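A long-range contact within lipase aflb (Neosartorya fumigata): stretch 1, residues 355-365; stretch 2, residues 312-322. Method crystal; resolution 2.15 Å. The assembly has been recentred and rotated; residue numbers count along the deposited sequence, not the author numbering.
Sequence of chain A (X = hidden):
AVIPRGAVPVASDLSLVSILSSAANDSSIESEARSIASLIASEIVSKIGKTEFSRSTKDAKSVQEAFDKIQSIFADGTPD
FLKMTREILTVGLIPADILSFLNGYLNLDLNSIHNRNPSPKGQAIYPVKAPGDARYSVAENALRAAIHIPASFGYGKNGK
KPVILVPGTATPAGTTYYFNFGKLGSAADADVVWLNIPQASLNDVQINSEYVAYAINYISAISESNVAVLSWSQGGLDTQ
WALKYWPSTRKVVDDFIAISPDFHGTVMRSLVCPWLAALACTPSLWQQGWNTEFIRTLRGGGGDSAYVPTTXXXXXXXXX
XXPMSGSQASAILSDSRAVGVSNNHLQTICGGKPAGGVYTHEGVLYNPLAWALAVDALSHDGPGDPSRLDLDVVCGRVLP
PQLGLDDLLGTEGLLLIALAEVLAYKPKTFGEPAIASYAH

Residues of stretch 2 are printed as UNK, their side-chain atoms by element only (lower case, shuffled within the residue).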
# COMPACT_ATOMS: atom_id res chain seq x y z
N ALA A 355 2.29 -20.19 -5.34
CA ALA A 355 2.65 -18.84 -4.91
C ALA A 355 2.99 -17.89 -6.08
O ALA A 355 3.03 -16.67 -5.89
CB ALA A 355 3.80 -18.89 -3.92
N GLY A 356 3.21 -18.46 -7.27
CA GLY A 356 3.47 -17.70 -8.49
C GLY A 356 2.22 -17.55 -9.34
O GLY A 356 2.31 -17.22 -10.53
N GLY A 357 1.05 -17.80 -8.74
CA GLY A 357 -0.24 -17.72 -9.41
C GLY A 357 -0.80 -16.32 -9.56
O GLY A 357 -0.04 -15.34 -9.58
N VAL A 358 -2.14 -16.22 -9.66
CA VAL A 358 -2.85 -14.96 -9.87
C VAL A 358 -2.93 -14.15 -8.57
O VAL A 358 -3.86 -14.32 -7.78
CB VAL A 358 -4.23 -15.16 -10.58
CG1 VAL A 358 -4.92 -13.83 -10.84
CG2 VAL A 358 -4.07 -15.93 -11.89
N TYR A 359 -1.93 -13.29 -8.36
CA TYR A 359 -1.87 -12.39 -7.21
C TYR A 359 -1.98 -10.98 -7.72
O TYR A 359 -1.11 -10.50 -8.44
CB TYR A 359 -0.62 -12.61 -6.34
CG TYR A 359 -0.68 -13.92 -5.61
CD1 TYR A 359 -0.23 -15.10 -6.21
CD2 TYR A 359 -1.24 -14.01 -4.34
CE1 TYR A 359 -0.33 -16.32 -5.56
CE2 TYR A 359 -1.33 -15.23 -3.67
CZ TYR A 359 -0.86 -16.38 -4.28
OH TYR A 359 -0.95 -17.59 -3.66
N THR A 360 -3.08 -10.33 -7.35
CA THR A 360 -3.40 -8.97 -7.75
C THR A 360 -2.46 -7.96 -7.06
O THR A 360 -1.59 -8.35 -6.28
CB THR A 360 -4.86 -8.70 -7.38
OG1 THR A 360 -5.00 -8.96 -5.99
CG2 THR A 360 -5.85 -9.55 -8.17
N HIS A 361 -2.64 -6.66 -7.36
CA HIS A 361 -1.89 -5.56 -6.77
C HIS A 361 -2.02 -5.66 -5.24
O HIS A 361 -1.00 -5.64 -4.54
CB HIS A 361 -2.48 -4.24 -7.28
CG HIS A 361 -1.79 -3.01 -6.81
ND1 HIS A 361 -0.52 -2.68 -7.25
CD2 HIS A 361 -2.24 -2.02 -6.00
CE1 HIS A 361 -0.23 -1.52 -6.68
NE2 HIS A 361 -1.24 -1.09 -5.93
N GLU A 362 -3.26 -5.83 -4.74
CA GLU A 362 -3.61 -6.03 -3.33
C GLU A 362 -3.25 -7.44 -2.86
O GLU A 362 -2.83 -7.61 -1.73
CB GLU A 362 -5.10 -5.69 -3.05
CG GLU A 362 -6.16 -6.52 -3.78
CD GLU A 362 -6.40 -6.24 -5.26
OE1 GLU A 362 -5.77 -5.30 -5.80
OE2 GLU A 362 -7.20 -6.97 -5.88
N GLY A 363 -3.37 -8.42 -3.76
CA GLY A 363 -3.08 -9.84 -3.51
C GLY A 363 -1.68 -10.17 -3.04
O GLY A 363 -1.50 -11.16 -2.33
N VAL A 364 -0.68 -9.35 -3.41
CA VAL A 364 0.71 -9.58 -2.97
C VAL A 364 0.80 -9.46 -1.41
O VAL A 364 1.63 -10.13 -0.80
CB VAL A 364 1.75 -8.71 -3.74
CG1 VAL A 364 3.19 -9.12 -3.39
CG2 VAL A 364 1.55 -8.83 -5.25
N LEU A 365 -0.13 -8.69 -0.78
CA LEU A 365 -0.21 -8.55 0.69
C LEU A 365 -0.48 -9.89 1.40
O LEU A 365 -0.13 -10.04 2.58
CB LEU A 365 -1.26 -7.51 1.09
CG LEU A 365 -0.98 -6.05 0.71
CD1 LEU A 365 -2.26 -5.22 0.78
CD2 LEU A 365 0.13 -5.45 1.57
N UNK A 312 11.78 -5.52 -2.80
CA UNK A 312 10.58 -5.23 -3.61
C UNK A 312 9.91 -6.54 -3.97
O UNK A 312 10.61 -7.51 -4.26
o UNK A 312 11.51 -5.11 -5.87
c UNK A 312 10.89 -4.34 -4.84
c UNK A 312 11.74 -3.10 -4.50
N UNK A 313 8.57 -6.60 -3.87
CA UNK A 313 7.81 -7.83 -4.14
C UNK A 313 6.62 -7.45 -5.01
O UNK A 313 5.82 -6.59 -4.63
c UNK A 313 6.91 -10.01 -3.23
c UNK A 313 8.60 -8.71 -1.84
c UNK A 313 8.24 -8.89 -0.40
c UNK A 313 7.41 -8.62 -2.85
N UNK A 314 6.52 -8.07 -6.19
CA UNK A 314 5.50 -7.70 -7.17
C UNK A 314 5.07 -8.85 -8.05
O UNK A 314 5.79 -9.83 -8.18
c UNK A 314 8.59 -7.27 -10.73
c UNK A 314 7.33 -6.78 -8.71
c UNK A 314 6.01 -6.51 -8.02
c UNK A 314 9.76 -6.94 -8.65
c UNK A 314 8.54 -6.72 -8.01
c UNK A 314 9.78 -7.22 -10.01
c UNK A 314 7.38 -7.05 -10.08
o UNK A 314 10.97 -7.47 -10.65
N UNK A 315 3.91 -8.67 -8.72
CA UNK A 315 3.28 -9.70 -9.54
C UNK A 315 2.91 -9.24 -10.95
O UNK A 315 2.45 -8.11 -11.13
c UNK A 315 2.02 -10.18 -8.82
o UNK A 315 1.26 -11.12 -9.56
N UNK A 316 3.00 -10.16 -11.92
CA UNK A 316 2.59 -9.96 -13.32
C UNK A 316 1.08 -9.62 -13.37
O UNK A 316 0.66 -8.81 -14.19
o UNK A 316 4.29 -11.38 -14.27
c UNK A 316 2.88 -11.25 -14.13
c UNK A 316 2.24 -11.26 -15.54
N UNK A 317 0.29 -10.24 -12.47
CA UNK A 317 -1.16 -10.11 -12.43
C UNK A 317 -1.65 -8.86 -11.70
O UNK A 317 -2.83 -8.76 -11.36
c UNK A 317 -1.67 -13.80 -14.84
c UNK A 317 -2.04 -12.75 -14.01
c UNK A 317 -1.44 -12.58 -12.76
c UNK A 317 -0.71 -14.71 -14.43
c UNK A 317 -1.79 -11.40 -11.88
c UNK A 317 -0.11 -14.56 -13.20
c UNK A 317 -0.46 -13.49 -12.37
N UNK A 318 -0.76 -7.86 -11.55
CA UNK A 318 -1.09 -6.57 -10.96
C UNK A 318 -2.04 -5.84 -11.94
O UNK A 318 -1.65 -5.57 -13.07
c UNK A 318 0.02 -4.54 -9.85
o UNK A 318 0.84 -4.36 -8.94
c UNK A 318 0.20 -5.74 -10.74
o UNK A 318 -0.92 -3.75 -10.09
N UNK A 319 -3.28 -5.58 -11.51
CA UNK A 319 -4.32 -4.94 -12.33
C UNK A 319 -4.29 -3.40 -12.28
O UNK A 319 -5.08 -2.75 -12.97
c UNK A 319 -5.72 -5.49 -11.93
o UNK A 319 -4.79 -5.90 -9.20
c UNK A 319 -6.35 -4.85 -10.70
c UNK A 319 -5.84 -5.22 -9.32
o UNK A 319 -6.51 -4.83 -8.34
N UNK A 320 -3.39 -2.84 -11.47
CA UNK A 320 -3.26 -1.39 -11.25
C UNK A 320 -2.02 -0.83 -11.92
O UNK A 320 -2.08 0.21 -12.57
c UNK A 320 -3.23 -1.08 -9.71
c UNK A 320 -4.43 -1.71 -8.93
c UNK A 320 -5.79 -1.27 -9.24
c UNK A 320 -3.09 0.42 -9.44
N UNK A 321 -0.89 -1.50 -11.69
CA UNK A 321 0.43 -1.08 -12.16
C UNK A 321 0.94 -1.99 -13.25
O UNK A 321 0.93 -3.21 -13.09
c UNK A 321 0.89 -0.12 -9.83
c UNK A 321 2.81 -0.47 -11.43
c UNK A 321 1.44 -0.98 -10.97
N UNK A 322 1.38 -1.39 -14.36
CA UNK A 322 2.01 -2.11 -15.46
C UNK A 322 3.07 -1.22 -16.10
O UNK A 322 2.87 -0.01 -16.21
c UNK A 322 1.01 -2.62 -16.51
c UNK A 322 1.26 -5.12 -15.63
o UNK A 322 2.32 -5.53 -16.15
n UNK A 322 0.78 -5.67 -14.51
c UNK A 322 0.40 -4.02 -16.25

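Position 312 carries one carbon bearing an oxygen and a second carbon, beyond reach of stretch 1: T312, whose hydroxyl is hydrogen-bonded elsewhere in the structure. At 313 four carbons fork at the first, one arm two carbons long, and a carbon lies 3.8 Å from CG1 of V364. This is I313, touching through CG2, an apolar contact suited to a buried strand. Position 314 has one carbon and a six-carbon ring ending in an oxygen, the CA-to-CB bond pointing away from stretch 1: Y314, its ring out of contact.

Position 315 has one carbon and one oxygen, the oxygen 2.7 Å from O of Y359. This is S315; its OG donates that hydrogen bond and accepts another from the backbone N of position 317, two roles a short hydroxyl side chain can serve. Position 316 shows a carbon bearing one oxygen and one carbon, clear of stretch 1: T316, its hydroxyl hydrogen-bonded elsewhere in the structure.

At 317 a carbon leads to a ring of six carbons without a heteroatom. CG2 of V358 sits 4.1 Å from the ring centroid, almost exactly on the ring normal. This is F317, whose flat aromatic face suits such a CH-pi contact; O of G357 comes within 3.4 Å of CD2.

Position 318 has two carbons, the second carrying two oxygens, one of them 2.7 Å from ND1 of H361. This is D318: OD2 accepts from ND1 nearly linearly, near the imidazole plane, while OD1 accepts from the backbone N of positions 320 and 321, so the carboxylate also braces its own loop.

Position 319 is one carbon longer, with two terminal oxygens, one 2.9 Å from the backbone N of H361, the other 2.7 Å from OE1 of E362. This is E319, whose reach lets OE1 accept from that N; OE2 lies so close to E362 that one acid group is probably protonated.

Position 320 repeats the four-carbon fork, its CB 3.9 Å from the H361 ring centroid, over one face: I320. At 321 one carbon carries two others, one 3.6 Å from CE1 of H361: V321, touching through CG2. Both offer the imidazole an apolar surface. Position 322 ends three carbons with an oxygen and a nitrogen, out of reach of stretch 1: Q322, whose NE2 donates to O of D318.

The contact centres on H361, held through ND1 and its backbone N by two successive acids while aliphatic carbons pack against its ring. S315 and F317 secure the preceding loop, and I313 extends the apolar packing to V364.

Stretch 2 312-322: TIYSTFDEIVQ
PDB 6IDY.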